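Local coordinates for cell division control protein Cdc48 (Mycobacterium smegmatis, PDB 5E7P), which binds ADP at two sites and probably hydrolyses ATP, as expected of a Cdc48-type AAA ATPase, at residues P44-A49 with T703-S708; A121-S126 with A208-G213; E351-V356 with P380-R385; A431-E436 with E460-V465; S546-K551 with A578-F583. All coordinates share one frame; numbering follows the deposited sequence.

How the contacts relate
Helix 44-50, near the N terminus, waits some 650 residues for its partner: contact 1 pairs it with helix 690-707, so the N-terminal Cdc48 domain meets the lid of the second AAA module, and every other contact is nested within this loop. The remaining four follow in series and none cross. Contact 2 sets helix 119-124 against the linker into the first module; contact 3 closes a short loop inside that module; contact 4 joins helices 427-448 and 456-462; contact 5 pairs two strands of the second module's sheet. Contacts 1 and 3 lie about 55 Å apart, centre to centre, on opposite sides of the chain's centre.

Contact 1: P44-A49 with T703-S708; sequences PEVLAA and TAMRRS
Met705 and Glu45 reach each other with very different chain shapes. In Met705 CG stands anti to the carbonyl carbon (chi1 -65°), and the chain is then bent at both chi2 and chi3. Glu45 instead has CG anti to its own backbone N (chi1 -176°) and runs out extended. The two side chains slide past each other in opposite directions, and the sulfur comes against the outer carbons of the glutamate. Met705 SD is 3.8 Å from Glu45 CG and 3.7 Å from Glu45 CD. The carboxylate then passes on to the lid helix, where Glu45 OE2 lies 3.9 Å from Ala704 CB. Beyond the sulfur, the methyl Met705 CE meets Val46 CG2 at 3.8 Å, the two side chains crossing at about a right angle. Ala49 CB closes the other end, 4.1 Å from Met705 CG.

The segments of helices 44-50 and 690-707 run at 113° to one another, their axes 10.2 Å apart, so the bridge is carried by side chains. Leu22 of strand 22-28 touches Val46, Ala49 and Met705, while Pro671 and Ala712 lie against Glu45.

No hydrogen bond joins the two segments. Between them the N-terminal domain and the lid of the second AAA module meet by van der Waals contact, with a buried carboxylate set against sulfur and methyl groups. Such surroundings would tend to raise its pKa; Arg707, salt-bridged to Asp718, has NH2 6.7 Å from Glu45 OE2 and may partly offset this.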
# COMPACT_ATOMS: atom_id res chain seq x y z
N PRO A 44 19.49 -2.69 -14.36
CA PRO A 44 19.02 -1.38 -13.90
C PRO A 44 18.83 -0.38 -15.04
O PRO A 44 17.96 0.49 -14.95
CB PRO A 44 20.13 -0.92 -12.97
CG PRO A 44 20.72 -2.18 -12.44
CD PRO A 44 20.65 -3.17 -13.57
N GLU A 45 19.63 -0.49 -16.09
CA GLU A 45 19.51 0.41 -17.23
C GLU A 45 18.18 0.21 -17.95
O GLU A 45 17.61 1.16 -18.49
CB GLU A 45 20.68 0.24 -18.20
CG GLU A 45 20.65 1.23 -19.35
CD GLU A 45 21.90 1.18 -20.20
OE1 GLU A 45 22.80 0.36 -19.90
OE2 GLU A 45 21.98 1.96 -21.16
N VAL A 46 17.70 -1.03 -17.96
CA VAL A 46 16.39 -1.33 -18.53
C VAL A 46 15.30 -0.67 -17.69
O VAL A 46 14.37 -0.06 -18.24
CB VAL A 46 16.14 -2.85 -18.60
CG1 VAL A 46 14.74 -3.14 -19.11
CG2 VAL A 46 17.19 -3.51 -19.48
N LEU A 47 15.42 -0.79 -16.37
CA LEU A 47 14.47 -0.16 -15.45
C LEU A 47 14.44 1.35 -15.67
O LEU A 47 13.37 1.96 -15.65
CB LEU A 47 14.85 -0.47 -14.00
CG LEU A 47 14.82 -1.94 -13.56
CD1 LEU A 47 15.26 -2.06 -12.11
CD2 LEU A 47 13.43 -2.53 -13.75
N ALA A 48 15.61 1.94 -15.86
CA ALA A 48 15.72 3.37 -16.11
C ALA A 48 15.12 3.75 -17.46
O ALA A 48 14.39 4.73 -17.58
CB ALA A 48 17.17 3.81 -16.01
N ALA A 49 15.43 2.96 -18.49
CA ALA A 49 14.94 3.22 -19.84
C ALA A 49 13.43 3.07 -19.94
O ALA A 49 12.77 3.79 -20.69
CB ALA A 49 15.63 2.30 -20.84
N THR A 703 17.64 6.09 -25.09
CA THR A 703 18.35 6.47 -26.31
C THR A 703 19.55 5.55 -26.53
O THR A 703 19.84 5.17 -27.67
CB THR A 703 18.81 7.95 -26.25
OG1 THR A 703 17.67 8.81 -26.23
CG2 THR A 703 19.67 8.29 -27.45
N ALA A 704 20.22 5.19 -25.45
CA ALA A 704 21.39 4.32 -25.53
C ALA A 704 21.01 2.87 -25.83
O ALA A 704 21.68 2.19 -26.60
CB ALA A 704 22.19 4.40 -24.25
N MET A 705 19.93 2.39 -25.21
CA MET A 705 19.47 1.02 -25.42
C MET A 705 19.02 0.80 -26.86
O MET A 705 19.31 -0.23 -27.46
CB MET A 705 18.32 0.68 -24.45
CG MET A 705 18.72 0.66 -22.98
SD MET A 705 19.77 -0.73 -22.54
CE MET A 705 18.61 -2.09 -22.65
N ARG A 706 18.32 1.78 -27.42
CA ARG A 706 17.85 1.69 -28.80
C ARG A 706 19.00 1.82 -29.80
O ARG A 706 19.00 1.15 -30.84
CB ARG A 706 16.78 2.75 -29.10
CG ARG A 706 15.49 2.59 -28.31
CD ARG A 706 14.37 3.39 -28.96
NE ARG A 706 13.19 3.51 -28.11
CZ ARG A 706 12.30 2.54 -27.92
NH1 ARG A 706 11.26 2.75 -27.13
NH2 ARG A 706 12.45 1.37 -28.52
N ARG A 707 19.97 2.67 -29.48
CA ARG A 707 21.12 2.88 -30.34
C ARG A 707 21.92 1.60 -30.53
O ARG A 707 22.11 1.12 -31.65
CB ARG A 707 22.02 3.99 -29.79
CG ARG A 707 23.31 4.17 -30.58
CD ARG A 707 24.18 5.28 -30.01
NE ARG A 707 24.34 5.18 -28.57
CZ ARG A 707 25.10 4.28 -27.96
NH1 ARG A 707 25.78 3.39 -28.66
NH2 ARG A 707 25.18 4.27 -26.63
N SER A 708 22.40 1.04 -29.42
CA SER A 708 23.10 -0.23 -29.45
C SER A 708 22.85 -1.02 -28.17
O SER A 708 23.20 -0.57 -27.08
CB SER A 708 24.60 -0.02 -29.65
OG SER A 708 25.29 -1.26 -29.66

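Contact 2: A121-S126 with A208-G213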
# COMPACT_ATOMS: atom_id res chain seq x y z
N ALA A 121 -6.87 -30.53 -4.63
CA ALA A 121 -6.52 -29.20 -4.14
C ALA A 121 -7.75 -28.30 -4.13
O ALA A 121 -7.86 -27.40 -3.30
CB ALA A 121 -5.42 -28.60 -4.99
N THR A 122 -8.67 -28.56 -5.05
CA THR A 122 -9.91 -27.80 -5.15
C THR A 122 -10.79 -28.05 -3.92
O THR A 122 -11.55 -27.18 -3.50
CB THR A 122 -10.68 -28.16 -6.43
OG1 THR A 122 -9.85 -27.91 -7.57
CG2 THR A 122 -11.96 -27.34 -6.56
N GLN A 123 -10.66 -29.23 -3.34
CA GLN A 123 -11.47 -29.61 -2.19
C GLN A 123 -10.75 -29.45 -0.85
O GLN A 123 -11.39 -29.42 0.20
CB GLN A 123 -11.97 -31.05 -2.33
CG GLN A 123 -13.03 -31.23 -3.40
CD GLN A 123 -14.33 -30.52 -3.06
OE1 GLN A 123 -14.67 -30.36 -1.89
NE2 GLN A 123 -15.05 -30.08 -4.09
N SER A 124 -9.42 -29.34 -0.88
CA SER A 124 -8.64 -29.29 0.35
C SER A 124 -8.09 -27.90 0.69
O SER A 124 -7.77 -27.63 1.85
CB SER A 124 -7.49 -30.30 0.30
OG SER A 124 -6.54 -29.94 -0.68
N ILE A 125 -7.98 -27.04 -0.31
CA ILE A 125 -7.42 -25.71 -0.09
C ILE A 125 -8.46 -24.59 -0.21
O ILE A 125 -9.03 -24.36 -1.27
CB ILE A 125 -6.25 -25.43 -1.05
CG1 ILE A 125 -5.15 -26.48 -0.86
CG2 ILE A 125 -5.70 -24.03 -0.83
CD1 ILE A 125 -3.97 -26.31 -1.78
N SER A 126 -8.70 -23.91 0.91
CA SER A 126 -9.70 -22.85 0.97
C SER A 126 -9.26 -21.62 0.18
O SER A 126 -8.06 -21.40 -0.00
CB SER A 126 -9.97 -22.46 2.42
OG SER A 126 -8.79 -21.98 3.05
N ALA A 208 -18.22 -30.12 -7.65
CA ALA A 208 -18.22 -28.68 -7.48
C ALA A 208 -17.54 -28.31 -6.16
O ALA A 208 -17.67 -29.03 -5.17
CB ALA A 208 -19.65 -28.14 -7.52
N PRO A 209 -16.82 -27.17 -6.14
CA PRO A 209 -16.12 -26.76 -4.92
C PRO A 209 -17.06 -26.17 -3.87
O PRO A 209 -18.12 -25.66 -4.24
CB PRO A 209 -15.12 -25.71 -5.42
CG PRO A 209 -15.60 -25.29 -6.78
CD PRO A 209 -16.76 -26.14 -7.19
N PRO A 210 -16.69 -26.25 -2.58
CA PRO A 210 -17.49 -25.78 -1.44
C PRO A 210 -18.02 -24.36 -1.61
O PRO A 210 -17.38 -23.54 -2.27
CB PRO A 210 -16.50 -25.84 -0.28
CG PRO A 210 -15.58 -26.95 -0.65
CD PRO A 210 -15.43 -26.87 -2.14
N PRO A 211 -19.19 -24.07 -1.01
CA PRO A 211 -19.81 -22.74 -1.08
C PRO A 211 -18.97 -21.68 -0.39
O PRO A 211 -18.30 -21.96 0.60
CB PRO A 211 -21.13 -22.94 -0.33
CG PRO A 211 -20.89 -24.09 0.58
CD PRO A 211 -19.98 -25.00 -0.19
N THR A 212 -19.02 -20.46 -0.92
CA THR A 212 -18.25 -19.35 -0.36
C THR A 212 -19.16 -18.18 0.00
O THR A 212 -20.34 -18.16 -0.35
CB THR A 212 -17.18 -18.86 -1.35
OG1 THR A 212 -17.80 -18.44 -2.57
CG2 THR A 212 -16.18 -19.97 -1.66
N GLY A 213 -18.61 -17.21 0.72
CA GLY A 213 -19.33 -15.99 1.05
C GLY A 213 -20.36 -16.15 2.15
O GLY A 213 -21.26 -15.32 2.28
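Gln123 and Thr122, neighbours near the end of helix 119-124, each lean on a different proline of the passing chain. The Gln123 side chain crosses Pro210 at a slant and meets it with its amide group: Gln123 OE1 lies 3.6 Å from Pro210 CD and 3.7 Å from Pro210 CG. A bend at chi2 (-66°) carries CD of the glutamine round, and the amide nitrogen turns to the residues before Pro210. There Gln123 NE2 donates to Ala208 O at 3.0 Å, a weak bond with an angle of only 135° at the hydrogen. The same nitrogen sits 3.6 Å from Pro209 CA, so the amide spans three consecutive residues.

Thr122 works one residue earlier. Its methyl is anti to the backbone N, and Thr122 CG2 packs on Pro209 CB at 3.7 Å. The hydroxyl takes no part in this: OG1 is bonded to Ser118 O, one helical turn back, so the rotation that presents the methyl to the proline also settles the polar branch within the helix. Trp199 touches Thr122 as well, and Thr201 backs Pro209.

This is a surface contact, polar at one end and greasy at the other. Residues 208-211 are trans and extended, in polyproline II conformation, and this backbone leaves Ala208 O able to accept from Gln123. Farther on, Gly213 is hydrogen-bonded to Glu296 and Ser308, which fits a proline-rich linker between the N-terminal region and the sheet of the first AAA module.

Contact 3: E351-V356 with P380-R385; sequences ELRKAV and PEVCDR
Val382 and Val356 stand at the centre of this contact, with Leu352 one helical turn before Val356. Val382 CG1 rests 4.1 Å from Leu352 CB. Val356 meets mostly backbone: with CG1 anti to its N (chi1 176°) and CG2 anti to its carbonyl carbon, both methyls lie against the carbonyl oxygens of Glu381 and Val382, Val356 CG1 3.6 Å from Glu381 O and Val356 CG2 3.7 Å from Val382 O.

At the outer margin Arg353 and Glu381 lie side by side and point the same way, yet they do not form a salt bridge. It is Glu381 CB that comes up to the edge of the guanidinium, in its plane and 3.8 Å from Arg353 NE; the guanidinium and carboxylate planes are 57° apart. A water links the two backbones, donating to Arg353 O at 2.6 Å and to Glu381 O at 2.9 Å.

Phe363 of strand 361-366 forms the next shell, touching Leu352, Val356 and Val382 alike. The far end of the loop is fixed separately: Asp384 OD2 takes Arg385 NE at 2.8 Å in a salt bridge, Asp384 OD1 accepts from Gly265 N, and Arg385 makes a cation-pi contact with Trp244.

Helix 344-356 lies between strands 321-326 and 361-366 in the chain, adjacent and parallel in the sheet: a beta-alpha-beta crossover. The loop packed against its end leads into edge strand 385-388, an arrangement belonging to the P-loop NTPase core of the first AAA module.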
# COMPACT_ATOMS: atom_id res chain seq x y z
N GLU A 351 -29.66 -3.80 6.47
CA GLU A 351 -29.42 -4.93 7.37
C GLU A 351 -28.37 -4.59 8.43
O GLU A 351 -28.55 -4.88 9.61
CB GLU A 351 -29.00 -6.17 6.58
CG GLU A 351 -30.15 -6.88 5.89
CD GLU A 351 -31.20 -7.38 6.87
OE1 GLU A 351 -30.83 -8.05 7.86
OE2 GLU A 351 -32.40 -7.09 6.66
N LEU A 352 -27.26 -3.97 7.99
CA LEU A 352 -26.21 -3.54 8.91
C LEU A 352 -26.76 -2.53 9.92
O LEU A 352 -26.47 -2.62 11.11
CB LEU A 352 -25.05 -2.90 8.14
CG LEU A 352 -24.24 -3.76 7.17
CD1 LEU A 352 -23.05 -2.97 6.63
CD2 LEU A 352 -23.78 -5.06 7.82
N ARG A 353 -27.54 -1.57 9.42
CA ARG A 353 -28.15 -0.55 10.26
C ARG A 353 -29.05 -1.19 11.32
O ARG A 353 -29.08 -0.74 12.48
CB ARG A 353 -28.94 0.43 9.39
CG ARG A 353 -29.34 1.71 10.09
CD ARG A 353 -29.98 2.70 9.13
NE ARG A 353 -29.09 3.03 8.01
CZ ARG A 353 -29.32 2.70 6.75
NH1 ARG A 353 -30.42 2.04 6.42
NH2 ARG A 353 -28.45 3.05 5.80
N LYS A 354 -29.76 -2.23 10.93
CA LYS A 354 -30.59 -3.00 11.84
C LYS A 354 -29.74 -3.67 12.92
O LYS A 354 -30.14 -3.76 14.08
CB LYS A 354 -31.39 -4.05 11.06
CG LYS A 354 -31.98 -5.17 11.91
CD LYS A 354 -32.62 -6.24 11.04
CE LYS A 354 -32.96 -7.49 11.84
NZ LYS A 354 -33.93 -7.21 12.94
N ALA A 355 -28.56 -4.14 12.52
CA ALA A 355 -27.64 -4.78 13.45
C ALA A 355 -27.08 -3.79 14.48
O ALA A 355 -27.05 -4.08 15.67
CB ALA A 355 -26.51 -5.47 12.70
N VAL A 356 -26.65 -2.63 14.00
CA VAL A 356 -26.06 -1.61 14.86
C VAL A 356 -27.05 -1.11 15.92
O VAL A 356 -26.66 -0.79 17.04
CB VAL A 356 -25.54 -0.43 14.02
CG1 VAL A 356 -25.00 0.68 14.91
CG2 VAL A 356 -24.45 -0.91 13.06
N PRO A 380 -23.37 8.03 10.99
CA PRO A 380 -23.74 7.78 12.39
C PRO A 380 -24.59 6.53 12.60
O PRO A 380 -24.53 5.93 13.67
CB PRO A 380 -24.55 9.02 12.76
CG PRO A 380 -23.99 10.09 11.90
CD PRO A 380 -23.63 9.43 10.60
N GLU A 381 -25.37 6.14 11.59
CA GLU A 381 -26.29 5.02 11.72
C GLU A 381 -25.61 3.65 11.61
O GLU A 381 -26.11 2.66 12.14
CB GLU A 381 -27.44 5.12 10.71
CG GLU A 381 -28.29 6.37 10.84
CD GLU A 381 -27.68 7.58 10.16
OE1 GLU A 381 -26.97 7.40 9.15
OE2 GLU A 381 -27.90 8.72 10.65
N VAL A 382 -24.49 3.61 10.90
CA VAL A 382 -23.74 2.36 10.76
C VAL A 382 -22.38 2.45 11.46
O VAL A 382 -22.27 2.10 12.64
CB VAL A 382 -23.54 1.98 9.28
CG1 VAL A 382 -23.01 0.55 9.17
CG2 VAL A 382 -24.85 2.11 8.53
N CYS A 383 -21.36 2.93 10.75
CA CYS A 383 -20.06 3.17 11.38
C CYS A 383 -19.90 4.64 11.75
O CYS A 383 -19.62 5.48 10.89
CB CYS A 383 -18.92 2.73 10.46
SG CYS A 383 -18.82 0.94 10.21
N ASP A 384 -20.09 4.94 13.03
CA ASP A 384 -20.08 6.32 13.50
C ASP A 384 -18.66 6.82 13.75
O ASP A 384 -18.44 8.03 13.87
CB ASP A 384 -20.91 6.45 14.78
CG ASP A 384 -20.28 5.72 15.95
OD1 ASP A 384 -20.49 4.50 16.09
OD2 ASP A 384 -19.58 6.39 16.75
N ARG A 385 -17.71 5.90 13.83
CA ARG A 385 -16.33 6.28 14.12
C ARG A 385 -15.32 5.42 13.35
O ARG A 385 -15.64 4.32 12.89
CB ARG A 385 -16.06 6.21 15.62
CG ARG A 385 -16.08 4.81 16.20
CD ARG A 385 -16.17 4.86 17.72
NE ARG A 385 -17.50 5.24 18.17
CZ ARG A 385 -17.79 5.59 19.42
NH1 ARG A 385 -16.84 5.60 20.35
NH2 ARG A 385 -19.03 5.92 19.75
O HOH W 1 -28.61 1.76 13.21

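Contact 4: A431-E436 with E460-V465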
# COMPACT_ATOMS: atom_id res chain seq x y z
N ALA A 431 5.90 -11.88 7.12
CA ALA A 431 5.51 -13.28 7.21
C ALA A 431 5.96 -14.02 5.95
O ALA A 431 6.50 -15.12 6.04
CB ALA A 431 4.01 -13.40 7.39
N ALA A 432 5.75 -13.40 4.80
CA ALA A 432 6.19 -13.97 3.53
C ALA A 432 7.71 -14.07 3.47
O ALA A 432 8.26 -15.02 2.92
CB ALA A 432 5.67 -13.15 2.36
N VAL A 433 8.38 -13.08 4.04
CA VAL A 433 9.84 -13.10 4.14
C VAL A 433 10.30 -14.32 4.93
O VAL A 433 11.23 -15.01 4.52
CB VAL A 433 10.38 -11.81 4.81
CG1 VAL A 433 11.82 -11.99 5.24
CG2 VAL A 433 10.24 -10.62 3.87
N VAL A 434 9.62 -14.59 6.04
CA VAL A 434 9.97 -15.72 6.89
C VAL A 434 9.66 -17.06 6.23
O VAL A 434 10.44 -18.01 6.34
CB VAL A 434 9.27 -15.62 8.27
CG1 VAL A 434 9.45 -16.89 9.07
CG2 VAL A 434 9.81 -14.42 9.04
N ARG A 435 8.53 -17.14 5.53
CA ARG A 435 8.17 -18.37 4.81
C ARG A 435 9.21 -18.69 3.75
O ARG A 435 9.59 -19.85 3.58
CB ARG A 435 6.78 -18.25 4.17
CG ARG A 435 5.64 -18.15 5.17
CD ARG A 435 4.31 -18.52 4.54
NE ARG A 435 4.01 -17.74 3.35
CZ ARG A 435 3.43 -16.54 3.37
NH1 ARG A 435 3.09 -15.99 4.53
NH2 ARG A 435 3.20 -15.89 2.24
N GLU A 436 9.67 -17.66 3.05
CA GLU A 436 10.72 -17.82 2.04
C GLU A 436 12.02 -18.25 2.70
O GLU A 436 12.75 -19.08 2.17
CB GLU A 436 10.92 -16.52 1.26
CG GLU A 436 12.06 -16.56 0.26
CD GLU A 436 11.81 -17.53 -0.88
OE1 GLU A 436 10.63 -17.74 -1.24
OE2 GLU A 436 12.80 -18.09 -1.42
N GLU A 460 17.94 -12.60 4.61
CA GLU A 460 18.51 -11.61 3.70
C GLU A 460 18.33 -12.04 2.25
O GLU A 460 18.09 -11.20 1.38
CB GLU A 460 19.99 -11.38 4.01
CG GLU A 460 20.66 -10.37 3.10
CD GLU A 460 21.99 -9.88 3.64
OE1 GLU A 460 23.03 -10.51 3.33
OE2 GLU A 460 22.00 -8.88 4.39
N GLY A 461 18.44 -13.34 2.00
CA GLY A 461 18.22 -13.88 0.67
C GLY A 461 16.77 -13.76 0.27
O GLY A 461 16.45 -13.59 -0.91
N ALA A 462 15.88 -13.84 1.25
CA ALA A 462 14.45 -13.72 1.02
C ALA A 462 14.10 -12.32 0.51
O ALA A 462 13.18 -12.15 -0.28
CB ALA A 462 13.67 -14.03 2.29
N LEU A 463 14.85 -11.32 0.98
CA LEU A 463 14.60 -9.93 0.61
C LEU A 463 14.83 -9.67 -0.88
O LEU A 463 14.38 -8.66 -1.42
CB LEU A 463 15.47 -8.99 1.45
CG LEU A 463 15.25 -9.04 2.96
CD1 LEU A 463 16.11 -8.00 3.66
CD2 LEU A 463 13.79 -8.85 3.30
N THR A 464 15.54 -10.58 -1.55
CA THR A 464 15.82 -10.43 -2.97
C THR A 464 14.65 -10.88 -3.84
O THR A 464 14.64 -10.64 -5.05
CB THR A 464 17.09 -11.19 -3.40
OG1 THR A 464 16.83 -12.60 -3.39
CG2 THR A 464 18.26 -10.87 -2.47
N VAL A 465 13.66 -11.55 -3.24
CA VAL A 465 12.54 -12.09 -4.01
C VAL A 465 11.15 -11.70 -3.49
O VAL A 465 10.15 -11.88 -4.18
CB VAL A 465 12.61 -13.63 -4.11
CG1 VAL A 465 13.79 -14.05 -4.98
CG2 VAL A 465 12.69 -14.26 -2.73
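Ala462 sits closest to helix 427-448 and nestles between two successive turns of it. Ala462 CB is 3.4 Å from Val433 O and 4.0 Å from Val433 CG1, while on the next turn Glu436 CG lies 3.6 Å from Ala462 CB. Leu463 starts out pointing away, but its branch comes back, and Leu463 CD2 reaches Val433 CG2 at 4.0 Å, the side chains meeting at a slant. Thr464 closes the turn: Gly461 O accepts from Thr464 OG1 at 2.7 Å as well as from Thr464 N. Val465 then swings back. Val465 CG2 is 3.8 Å from Glu436 CG, and the two side chains cross at about a right angle.

Glu436 thus meets Ala462 with CB and CG, and a bend at chi2 (66°) brings CD beside Val465 CG2. Its buried OE2 forms salt bridges with Arg37 of the N-terminal domain and with Arg440, a turn further along the same helix.

Phe425 packs on Val433, and Leu401 of helix 394-404 and Val169 of helix 160-169 cover Val434 on another side of helix 427-448. The far end of segment 460-465 faces the N-terminal domain, where Asp34 touches Val465 and Arg41, in strand 39-42, bonds to Thr464 O.

Contact 5: S546-K551 with A578-F583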
# COMPACT_ATOMS: atom_id res chain seq x y z
N SER A 546 0.25 7.12 11.95
CA SER A 546 -0.84 6.85 11.02
C SER A 546 -1.01 8.02 10.04
O SER A 546 -1.03 9.18 10.44
CB SER A 546 -2.14 6.55 11.76
OG SER A 546 -2.50 7.61 12.63
N VAL A 547 -1.11 7.70 8.75
CA VAL A 547 -1.22 8.71 7.72
C VAL A 547 -2.64 8.78 7.16
O VAL A 547 -3.24 7.76 6.83
CB VAL A 547 -0.23 8.45 6.57
CG1 VAL A 547 -0.38 9.51 5.47
CG2 VAL A 547 1.20 8.42 7.11
N HIS A 548 -3.16 9.99 7.07
CA HIS A 548 -4.52 10.22 6.59
C HIS A 548 -4.46 11.32 5.53
O HIS A 548 -4.38 12.50 5.85
CB HIS A 548 -5.42 10.62 7.75
CG HIS A 548 -5.23 9.77 8.97
ND1 HIS A 548 -5.96 8.63 9.20
CD2 HIS A 548 -4.38 9.90 10.02
CE1 HIS A 548 -5.58 8.08 10.35
NE2 HIS A 548 -4.62 8.83 10.86
N ALA A 549 -4.50 10.91 4.26
CA ALA A 549 -4.22 11.81 3.16
C ALA A 549 -5.35 11.89 2.13
O ALA A 549 -5.96 10.88 1.79
CB ALA A 549 -2.94 11.40 2.47
N VAL A 550 -5.61 13.10 1.65
CA VAL A 550 -6.59 13.31 0.58
C VAL A 550 -6.05 14.26 -0.49
O VAL A 550 -5.22 15.12 -0.20
CB VAL A 550 -7.94 13.86 1.11
CG1 VAL A 550 -8.53 12.91 2.14
CG2 VAL A 550 -7.77 15.26 1.68
N LYS A 551 -6.51 14.08 -1.72
CA LYS A 551 -6.27 15.05 -2.78
C LYS A 551 -7.47 15.98 -2.88
O LYS A 551 -8.61 15.51 -3.02
CB LYS A 551 -6.05 14.36 -4.13
CG LYS A 551 -4.64 13.86 -4.36
CD LYS A 551 -4.38 13.59 -5.84
CE LYS A 551 -3.84 14.82 -6.57
NZ LYS A 551 -4.78 15.97 -6.58
N ALA A 578 -4.14 8.93 16.56
CA ALA A 578 -2.89 9.58 16.95
C ALA A 578 -1.85 8.61 17.51
O ALA A 578 -2.21 7.67 18.23
CB ALA A 578 -3.17 10.68 17.96
N PRO A 579 -0.56 8.82 17.20
CA PRO A 579 0.03 9.93 16.43
C PRO A 579 -0.31 9.90 14.94
O PRO A 579 -0.17 8.87 14.29
CB PRO A 579 1.53 9.75 16.65
CG PRO A 579 1.69 8.30 16.91
CD PRO A 579 0.48 7.90 17.70
N SER A 580 -0.75 11.04 14.41
CA SER A 580 -1.28 11.09 13.05
C SER A 580 -0.73 12.25 12.24
O SER A 580 -0.53 13.35 12.75
CB SER A 580 -2.81 11.18 13.08
OG SER A 580 -3.38 10.06 13.74
N LEU A 581 -0.52 12.00 10.95
CA LEU A 581 -0.24 13.04 9.98
C LEU A 581 -1.45 13.21 9.07
O LEU A 581 -1.96 12.24 8.52
CB LEU A 581 0.99 12.69 9.14
CG LEU A 581 1.27 13.60 7.94
CD1 LEU A 581 1.52 15.03 8.40
CD2 LEU A 581 2.46 13.09 7.14
N VAL A 582 -1.90 14.45 8.93
CA VAL A 582 -3.01 14.76 8.04
C VAL A 582 -2.47 15.47 6.81
O VAL A 582 -2.07 16.64 6.87
CB VAL A 582 -4.06 15.65 8.73
CG1 VAL A 582 -5.20 15.96 7.77
CG2 VAL A 582 -4.57 14.98 9.97
N PHE A 583 -2.45 14.76 5.69
CA PHE A 583 -1.92 15.31 4.44
C PHE A 583 -3.04 15.79 3.53
O PHE A 583 -3.79 14.99 2.96
CB PHE A 583 -1.05 14.26 3.73
CG PHE A 583 -0.36 14.78 2.50
CD1 PHE A 583 -0.12 16.13 2.33
CD2 PHE A 583 0.05 13.90 1.51
CE1 PHE A 583 0.51 16.61 1.20
CE2 PHE A 583 0.68 14.37 0.37
CZ PHE A 583 0.92 15.73 0.21
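His548 faces Ser580 and Leu581 across two neighbouring strands of the parallel sheet of the second AAA module, a P-loop NTPase core. Strand 546-551 is outermost, and the chain passes through helices 552-558 and 563-576 before returning next to it as strand 580-585, a beta-alpha-beta crossover.

From its backbone, His548 CB lies 3.9 Å from Leu581 O. The first torsion sets CG anti to the carbonyl carbon (chi1 -45°). Leu581 O and Ser580 OG lie at the edge of the ring, near its plane, and His548 CD2 is 3.7 Å from Ser580 CB. At the tip, His548 NE2 donates to Ser546 OG of its own strand at 3.0 Å, with the oxygen 24° out of the ring plane, and only weakly to Ser580 OG at 3.4 Å. The imidazole links the two serines, whose hydroxyls tie the strand starts to the end of helix 563-576 and the turn after it: Ser580 OG bonds Ala574 O and Ser546 OG bonds Ser577 O. The His548 side chain also touches Leu570 and Ala574.

On the other face Ala549 CB packs on Phe583 CB at 3.7 Å, and the Phe583 side chain comes within about 4 Å of that of Thr533 (nearest atoms), an ADP-binding residue. His548 N bonds Leu581 O at 2.9 Å; Phe583 N reaches His548 O at 3.0 Å.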